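PDB 2A6P: acid phosphatase from Mycobacterium tuberculosis, which hydrolyses a broad range of phosphate monoesters and can serve as a fructose-1,6-bisphosphatase in gluconeogenesis, with negligible phosphoglycerate mutase activity. Local coordinates for residues H18-T21 with A22-L26. Numbering follows the deposited sequence.
With SO4 (sulfate ion), chain C.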
ATOM      1  N   HIS A  18     -12.049   5.882   9.820  1.00 14.20           N
ATOM      2  CA  HIS A  18     -12.449   6.174  11.188  1.00 12.76           C
ATOM      3  C   HIS A  18     -12.040   5.030  12.133  1.00 13.29           C
ATOM      4  O   HIS A  18     -11.709   3.922  11.698  1.00 11.66           O
ATOM      5  CB  HIS A  18     -13.961   6.382  11.252  1.00 10.51           C
ATOM      6  CG  HIS A  18     -14.754   5.180  10.856  1.00 10.26           C
ATOM      7  ND1 HIS A  18     -14.841   4.053  11.646  1.00 11.74           N
ATOM      8  CD2 HIS A  18     -15.497   4.926   9.754  1.00  7.53           C
ATOM      9  CE1 HIS A  18     -15.606   3.157  11.045  1.00 11.69           C
ATOM     10  NE2 HIS A  18     -16.017   3.663   9.896  1.00  9.85           N
ATOM     11  N   GLY A  19     -12.082   5.309  13.431  1.00 13.29           N
ATOM     12  CA  GLY A  19     -11.713   4.318  14.418  1.00 13.27           C
ATOM     13  C   GLY A  19     -12.715   3.188  14.531  1.00 15.95           C
ATOM     14  O   GLY A  19     -13.757   3.168  13.851  1.00 14.03           O
ATOM     15  N   GLU A  20     -12.378   2.249  15.410  1.00 17.02           N
ATOM     16  CA  GLU A  20     -13.173   1.059  15.696  1.00 18.95           C
ATOM     17  C   GLU A  20     -14.551   1.329  16.327  1.00 19.39           C
ATOM     18  O   GLU A  20     -14.727   2.287  17.085  1.00 18.75           O
ATOM     19  CB  GLU A  20     -12.349   0.149  16.617  1.00 20.47           C
ATOM     20  CG  GLU A  20     -13.121  -0.971  17.286  1.00 24.58           C
ATOM     21  CD  GLU A  20     -12.309  -1.661  18.381  1.00 28.45           C
ATOM     22  OE1 GLU A  20     -11.316  -2.361  18.053  1.00 27.39           O
ATOM     23  OE2 GLU A  20     -12.660  -1.488  19.574  1.00 30.46           O
ATOM     24  N   THR A  21     -15.516   0.476  15.997  1.00 19.75           N
ATOM     25  CA  THR A  21     -16.870   0.562  16.542  1.00 21.28           C
ATOM     26  C   THR A  21     -17.262  -0.864  16.954  1.00 22.80           C
ATOM     27  O   THR A  21     -16.543  -1.823  16.651  1.00 24.72           O
ATOM     28  CB  THR A  21     -17.897   1.069  15.495  1.00 21.01           C
ATOM     29  OG1 THR A  21     -18.006   0.119  14.423  1.00 20.32           O
ATOM     30  CG2 THR A  21     -17.471   2.434  14.932  1.00 19.65           C
ATOM     31  N   ALA A  22     -18.390  -1.003  17.643  1.00 22.87           N
ATOM     32  CA  ALA A  22     -18.866  -2.320  18.066  1.00 24.42           C
ATOM     33  C   ALA A  22     -19.163  -3.220  16.865  1.00 25.32           C
ATOM     34  O   ALA A  22     -19.082  -4.444  16.972  1.00 28.17           O
ATOM     35  CB  ALA A  22     -20.127  -2.171  18.926  1.00 23.77           C
ATOM     36  N   TRP A  23     -19.509  -2.612  15.726  1.00 24.55           N
ATOM     37  CA  TRP A  23     -19.823  -3.364  14.510  1.00 23.53           C
ATOM     38  C   TRP A  23     -18.580  -3.778  13.712  1.00 24.35           C
ATOM     39  O   TRP A  23     -18.509  -4.898  13.197  1.00 23.37           O
ATOM     40  CB  TRP A  23     -20.760  -2.546  13.613  1.00 23.84           C
ATOM     41  CG  TRP A  23     -22.208  -2.555  14.035  1.00 22.86           C
ATOM     42  CD1 TRP A  23     -22.693  -2.607  15.313  1.00 23.19           C
ATOM     43  CD2 TRP A  23     -23.356  -2.474  13.173  1.00 22.24           C
ATOM     44  NE1 TRP A  23     -24.072  -2.563  15.298  1.00 23.26           N
ATOM     45  CE2 TRP A  23     -24.504  -2.480  13.999  1.00 22.56           C
ATOM     46  CE3 TRP A  23     -23.527  -2.396  11.782  1.00 20.60           C
ATOM     47  CZ2 TRP A  23     -25.806  -2.412  13.478  1.00 21.93           C
ATOM     48  CZ3 TRP A  23     -24.821  -2.329  11.266  1.00 20.44           C
ATOM     49  CH2 TRP A  23     -25.942  -2.336  12.114  1.00 21.88           C
ATOM     50  N   SER A  24     -17.599  -2.887  13.609  1.00 24.13           N
ATOM     51  CA  SER A  24     -16.389  -3.204  12.852  1.00 25.52           C
ATOM     52  C   SER A  24     -15.625  -4.373  13.454  1.00 26.00           C
ATOM     53  O   SER A  24     -15.097  -5.216  12.728  1.00 25.80           O
ATOM     54  CB  SER A  24     -15.463  -1.990  12.756  1.00 23.51           C
ATOM     55  OG  SER A  24     -14.928  -1.647  14.016  1.00 26.74           O
ATOM     56  N   THR A  25     -15.570  -4.422  14.782  1.00 27.78           N
ATOM     57  CA  THR A  25     -14.862  -5.490  15.476  1.00 28.90           C
ATOM     58  C   THR A  25     -15.480  -6.847  15.181  1.00 29.51           C
ATOM     59  O   THR A  25     -14.798  -7.870  15.252  1.00 31.10           O
ATOM     60  CB  THR A  25     -14.890  -5.279  16.987  1.00 28.69           C
ATOM     61  OG1 THR A  25     -16.242  -5.361  17.449  1.00 30.18           O
ATOM     62  CG2 THR A  25     -14.337  -3.917  17.336  1.00 31.09           C
ATOM     63  N   LEU A  26     -16.769  -6.847  14.852  1.00 29.02           N
ATOM     64  CA  LEU A  26     -17.491  -8.077  14.546  1.00 28.66           C
ATOM     65  C   LEU A  26     -17.489  -8.391  13.059  1.00 28.26           C
ATOM     66  O   LEU A  26     -18.027  -9.416  12.634  1.00 27.12           O
ATOM     67  CB  LEU A  26     -18.941  -7.981  15.044  1.00 29.69           C
ATOM     68  CG  LEU A  26     -19.109  -7.929  16.568  1.00 30.87           C
ATOM     69  CD1 LEU A  26     -20.566  -7.778  16.909  1.00 30.77           C
ATOM     70  CD2 LEU A  26     -18.552  -9.196  17.200  1.00 31.69           C
TER
HETATM   71  S   SO4 C 204     -17.372  -0.006  10.202  1.00 41.53           S
HETATM   72  O1  SO4 C 204     -15.925  -0.282  10.475  1.00 43.69           O
HETATM   73  O2  SO4 C 204     -18.020   0.384  11.559  1.00 44.06           O
HETATM   74  O3  SO4 C 204     -17.473   1.136   9.378  1.00 44.41           O
HETATM   75  O4  SO4 C 204     -17.925  -1.292   9.877  1.00 46.25           O
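Thr21, in extended conformation, leads straight into one helical turn over Ala22 to Thr25, closed by a weak backbone bond of 3.3 Å from Thr25 N to Thr21 O. Thr21 and Ser24 exchange the two reciprocal bonds of a capping box. Ser24 N gives its hydrogen to Thr21 OG1 at 3.1 Å, and Thr21 N points almost straight (178°) at Ser24 OG, 3.0 Å away. Small hydroxyl residues suit both places, since each oxygen is bonded directly to CB, close enough to the backbone to bend back to a main-chain amide. In Thr21, chi1 of 64° sets OG1 between the backbone N and the carbonyl carbon, where it also donates to sulfate O2 at 2.9 Å. The hydroxyl therefore links the turn to the anion.

His18, the inferred phosphohistidine nucleophile, meets the sulfate with its ring edge through a weak NE2 to O3 bond of 3.0 Å. Across the ring, ND1 donates to a lone pair of Gly19 O at 2.6 Å, nearly in the imidazole plane, which fixes the ring's rotation with its NE2 edge toward the anion, although the N-H (128°) does not aim straight at O3. Arg17 and Thr30 also bind the sulfate, which probably marks the substrate phosphate site.

The segment follows strand 13-17 at the active site; helix 68-76 packs against His18 and Thr21, while Glu20 bonds to Thr38 and touches the start of helix 39-53.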